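Local coordinates for protein thioesterase (PDB 2O6T) that probably hydrolyses acyl-CoA thioesters, as a putative hot-dog-fold thioesterase of the 4-hydroxybenzoyl-CoA thioesterase family, at residues A[86-91]-A[142-147]; A[80-85]-A[104-109]. All blocks are in the same frame, centred on the assembly; numbering follows the deposited sequence.

Contact 1 (A[86-91]-A[142-147])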
# COMPACT_ATOMS: atom_id res chain seq x y z
N MET A 86 3.56 -1.08 18.63
CA MET A 86 3.65 0.35 18.63
C MET A 86 3.43 0.87 20.00
O MET A 86 2.46 0.47 20.64
CB MET A 86 2.60 0.98 17.74
CG MET A 86 2.66 0.51 16.28
SD MET A 86 4.29 0.86 15.58
CE MET A 86 4.30 2.66 15.82
N GLY A 87 4.32 1.77 20.43
CA GLY A 87 4.13 2.57 21.63
C GLY A 87 3.45 3.87 21.27
O GLY A 87 3.79 4.53 20.29
N LEU A 88 2.47 4.24 22.10
CA LEU A 88 1.74 5.49 21.93
C LEU A 88 1.62 6.33 23.22
O LEU A 88 1.41 5.81 24.34
CB LEU A 88 0.37 5.18 21.35
CG LEU A 88 -0.68 6.28 21.34
CD1 LEU A 88 -0.29 7.40 20.41
CD2 LEU A 88 -2.01 5.63 20.90
N ARG A 89 1.79 7.63 23.05
CA ARG A 89 1.42 8.61 24.10
C ARG A 89 0.98 9.91 23.43
O ARG A 89 1.26 10.14 22.21
CB ARG A 89 2.56 8.91 25.11
CG ARG A 89 3.57 9.77 24.51
CD ARG A 89 4.85 9.72 25.23
NE ARG A 89 5.31 11.09 25.38
CZ ARG A 89 6.42 11.59 24.82
NH1 ARG A 89 7.24 10.81 24.10
NH2 ARG A 89 6.70 12.88 25.04
N VAL A 90 0.33 10.74 24.24
CA VAL A 90 -0.09 12.05 23.79
C VAL A 90 0.83 13.11 24.40
O VAL A 90 0.88 13.26 25.62
CB VAL A 90 -1.58 12.29 24.14
CG1 VAL A 90 -1.88 13.78 24.23
CG2 VAL A 90 -2.44 11.64 23.09
N ALA A 91 1.57 13.82 23.54
CA ALA A 91 2.40 14.93 24.02
C ALA A 91 1.68 16.23 24.31
O ALA A 91 2.07 16.93 25.21
CB ALA A 91 3.59 15.18 23.11
N ALA A 142 -6.80 12.09 27.10
CA ALA A 142 -6.26 12.62 28.37
C ALA A 142 -5.58 11.49 29.14
O ALA A 142 -4.59 11.71 29.84
CB ALA A 142 -7.34 13.28 29.22
N ALA A 143 -6.08 10.28 28.95
CA ALA A 143 -5.50 9.13 29.62
C ALA A 143 -4.11 8.75 29.06
O ALA A 143 -3.38 7.95 29.70
CB ALA A 143 -6.46 7.94 29.59
N LEU A 144 -3.73 9.34 27.90
CA LEU A 144 -2.40 9.13 27.34
C LEU A 144 -1.42 10.28 27.60
O LEU A 144 -0.25 10.20 27.22
CB LEU A 144 -2.45 8.83 25.85
CG LEU A 144 -3.20 7.58 25.37
CD1 LEU A 144 -3.22 7.54 23.86
CD2 LEU A 144 -2.67 6.23 25.98
N GLN A 145 -1.86 11.37 28.22
CA GLN A 145 -0.89 12.42 28.50
C GLN A 145 0.04 11.90 29.56
O GLN A 145 -0.42 11.37 30.58
CB GLN A 145 -1.50 13.75 28.94
CG GLN A 145 -2.05 14.62 27.80
CD GLN A 145 -2.79 15.86 28.33
OE1 GLN A 145 -3.82 15.72 29.03
NE2 GLN A 145 -2.27 17.08 28.02
N SER A 146 1.33 11.96 29.27
CA SER A 146 2.34 11.53 30.24
C SER A 146 2.05 12.28 31.55
O SER A 146 2.35 13.48 31.67
CB SER A 146 3.76 11.81 29.71
OG SER A 146 4.14 13.14 30.02
N SER A 147 1.39 11.55 32.46
CA SER A 147 0.89 11.98 33.78
C SER A 147 0.80 13.50 34.07
O SER A 147 0.01 14.23 33.43
CB SER A 147 1.68 11.26 34.88
OG SER A 147 3.04 11.68 34.86
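Leu144 spans Leu88 and Val90, two alternate residues of the strand, and its side chain crosses each of theirs at about a right angle. With CG anti to its carbonyl carbon (chi1 -61°) and the chain extended beyond, it sends CD1 along the strand to Leu88, where Leu144 CD1 lies 3.7 Å from Leu88 CD2 and close to CG as well. The root of the same side chain serves Val90: Leu144 CB packs 3.9 Å from Val90 CG2. The other methyl of the valine, Val90 CG1, meets Gln145 CG at 3.7 Å, so that its two branches touch two successive residues. The backbones are also joined by one hydrogen bond, Val90 N to Leu144 O at 3.1 Å. It is nearly straight at the hydrogen, but the N-H comes from well above the carbonyl plane, 60° out of it. Gln145 CA adds a CH...O contact to Val90 O at 3.5 Å. A type I turn from Ala142 to Gln145, closed by Gln145 N on Ala142 O, swings the chain out of helix 135-142 and presents Leu144 to the strand. Arg89 gives little more than its CB, set against Leu144 O, while its guanidinium forms a salt bridge with Glu101 on strand 97-106. Along the edge of strand 84-93 that pairs with the chain at Leu15 and His16, the C-terminal segment follows on; Leu144 also packs on both those residues and on Tyr49 of helix 35-52, and Val90 touches Val98 of the hairpin partner strand.

Contact 2 (A[80-85]-A[104-109])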
# COMPACT_ATOMS: atom_id res chain seq x y z
N PHE A 80 9.48 -7.95 7.76
CA PHE A 80 8.55 -9.07 7.71
C PHE A 80 9.40 -10.31 7.73
O PHE A 80 10.45 -10.36 7.08
CB PHE A 80 7.70 -9.01 6.43
CG PHE A 80 6.99 -10.31 6.11
CD1 PHE A 80 5.69 -10.53 6.56
CD2 PHE A 80 7.63 -11.29 5.36
CE1 PHE A 80 5.03 -11.68 6.28
CE2 PHE A 80 7.00 -12.49 5.08
CZ PHE A 80 5.69 -12.72 5.52
N PRO A 81 8.97 -11.33 8.45
CA PRO A 81 7.77 -11.52 9.28
C PRO A 81 7.97 -11.26 10.78
O PRO A 81 7.29 -11.89 11.61
CB PRO A 81 7.43 -13.00 9.05
CG PRO A 81 8.76 -13.66 8.97
CD PRO A 81 9.74 -12.60 8.34
N GLN A 82 8.88 -10.35 11.13
CA GLN A 82 9.16 -10.03 12.54
C GLN A 82 7.92 -9.50 13.21
O GLN A 82 7.06 -8.92 12.54
CB GLN A 82 10.32 -9.03 12.68
CG GLN A 82 11.70 -9.63 12.46
CD GLN A 82 12.88 -8.61 12.60
OE1 GLN A 82 12.98 -7.61 11.87
NE2 GLN A 82 13.77 -8.89 13.52
N ARG A 83 7.81 -9.72 14.51
CA ARG A 83 6.67 -9.21 15.28
C ARG A 83 6.99 -7.88 15.96
O ARG A 83 8.00 -7.77 16.70
CB ARG A 83 6.27 -10.21 16.32
CG ARG A 83 5.43 -11.32 15.70
CD ARG A 83 5.51 -12.60 16.54
NE ARG A 83 4.77 -12.52 17.82
CZ ARG A 83 3.44 -12.60 17.94
NH1 ARG A 83 2.65 -12.74 16.88
NH2 ARG A 83 2.88 -12.55 19.15
N ILE A 84 6.12 -6.90 15.72
CA ILE A 84 6.35 -5.56 16.17
C ILE A 84 5.19 -5.02 16.98
O ILE A 84 4.09 -5.59 16.94
CB ILE A 84 6.59 -4.57 15.01
CG1 ILE A 84 5.30 -4.32 14.26
CG2 ILE A 84 7.72 -5.03 14.09
CD1 ILE A 84 5.52 -3.48 13.09
N GLU A 85 5.45 -3.89 17.65
CA GLU A 85 4.55 -3.31 18.64
C GLU A 85 4.67 -1.79 18.68
O GLU A 85 5.78 -1.26 18.78
CB GLU A 85 4.98 -3.85 19.98
CG GLU A 85 3.94 -3.79 21.02
CD GLU A 85 4.43 -4.40 22.32
OE1 GLU A 85 5.67 -4.43 22.52
OE2 GLU A 85 3.56 -4.85 23.12
N LEU A 104 8.07 2.36 17.37
CA LEU A 104 7.93 0.98 17.01
C LEU A 104 9.00 0.17 17.74
O LEU A 104 10.20 0.55 17.78
CB LEU A 104 8.11 0.84 15.53
CG LEU A 104 7.85 -0.60 15.01
CD1 LEU A 104 7.18 -0.62 13.65
CD2 LEU A 104 9.11 -1.46 15.00
N PHE A 105 8.57 -0.96 18.31
CA PHE A 105 9.46 -1.89 19.00
C PHE A 105 9.36 -3.29 18.38
O PHE A 105 8.31 -3.66 17.82
CB PHE A 105 9.07 -1.93 20.47
CG PHE A 105 9.19 -0.62 21.15
CD1 PHE A 105 8.14 0.28 21.13
CD2 PHE A 105 10.37 -0.26 21.78
CE1 PHE A 105 8.25 1.55 21.79
CE2 PHE A 105 10.50 1.00 22.42
CZ PHE A 105 9.44 1.91 22.41
N LEU A 106 10.42 -4.08 18.44
CA LEU A 106 10.30 -5.50 18.25
C LEU A 106 9.61 -5.97 19.49
O LEU A 106 10.06 -5.67 20.57
CB LEU A 106 11.67 -6.12 18.18
CG LEU A 106 12.28 -6.23 16.79
CD1 LEU A 106 13.74 -6.57 16.87
CD2 LEU A 106 11.57 -7.36 16.10
N GLU A 107 8.51 -6.68 19.37
CA GLU A 107 7.73 -7.04 20.56
C GLU A 107 8.58 -7.77 21.63
O GLU A 107 8.32 -7.66 22.86
CB GLU A 107 6.48 -7.83 20.17
CG GLU A 107 6.08 -8.98 21.08
CD GLU A 107 4.95 -9.83 20.46
OE1 GLU A 107 3.90 -9.22 20.06
OE2 GLU A 107 5.15 -11.09 20.35
N GLY A 108 9.63 -8.48 21.16
CA GLY A 108 10.64 -9.04 22.06
C GLY A 108 11.73 -8.13 22.66
O GLY A 108 12.64 -8.62 23.36
N GLN A 109 11.61 -6.82 22.45
CA GLN A 109 12.72 -5.90 22.68
C GLN A 109 12.30 -4.57 23.35
O GLN A 109 11.10 -4.26 23.48
CB GLN A 109 13.47 -5.66 21.36
CG GLN A 109 15.01 -5.62 21.43
CD GLN A 109 15.68 -5.49 20.05
OE1 GLN A 109 15.16 -4.81 19.16
NE2 GLN A 109 16.83 -6.15 19.87
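Arg83 sets CG opposite its carbonyl carbon (chi1 -79°) and bends at chi3 (72°), while Glu107 runs extended beyond CG; the two side chains thus lie alongside each other, pointing the same way, and end in a salt bridge. The grip is side-on and converges on one oxygen: Arg83 NE stands 2.9 Å and Arg83 NH2 3.0 Å from Glu107 OE2. Arg83 NH2 meets the syn lone pair of OE2, whereas NE comes from above the carboxylate plane. The guanidinium and carboxylate planes are 80° apart, and both bonds are bent, as two donors share one oxygen. Glu107 N also donates to Arg83 O at 2.9 Å, so backbone and side chains join the same two residues. Glu85 and Phe105 form the antiparallel hydrogen-bonded pair, with Glu85 N 2.9 Å from Phe105 O and Phe105 N 2.8 Å from Glu85 O; the carbonyl of Glu85 also lies in plane at the edge of the Phe105 ring. This is the open end of the hairpin of strands 84-93 and 97-106, two inner strands of the antiparallel sheet that, in the hot-dog fold, wraps round the long helix 35-52. Ile84 and Leu104 cover the helix side, crossing obliquely with Ile84 CD1 against Leu104 CD1 and Ile84 CG2 by Leu104 CD2, and both pack on Phe41. Glu85 and Phe105 take the other face, where both meet Phe17 and Glu85 forms a salt bridge with Arg11. Ahead of the strand, Gln82 holds its amide against Leu106, Gln82 NE2 being 3.7 Å from Leu106 CD2, while Gln82 OE1 accepts from Ala79 N. Phe80 and Pro81 reach Thr48 and Ile51 of the second subunit.

Overall arrangement
From the N terminus, strand 16-20 and helix 35-52 come before either contact. The first segments of both follow one another, 80-85 running from a loop into strand 84-93 and 86-91 continuing along it. Contact 2 closes the shorter loop, with 18 residues between its segments, when strand 97-106 returns beside its partner at the open end of the hairpin. Contact 1 closes a loop with 50 residues between, after strand 114-124 and helix 135-142. The segments alternate, so the two loops cross. Their centres lie about 20 Å apart, yet the contacts touch where Met86 SD packs 3.8 Å from Leu104 CD1. Contact 2 pairs the two strands of the hairpin within the sheet, and contact 1 attaches the C-terminal tail to it.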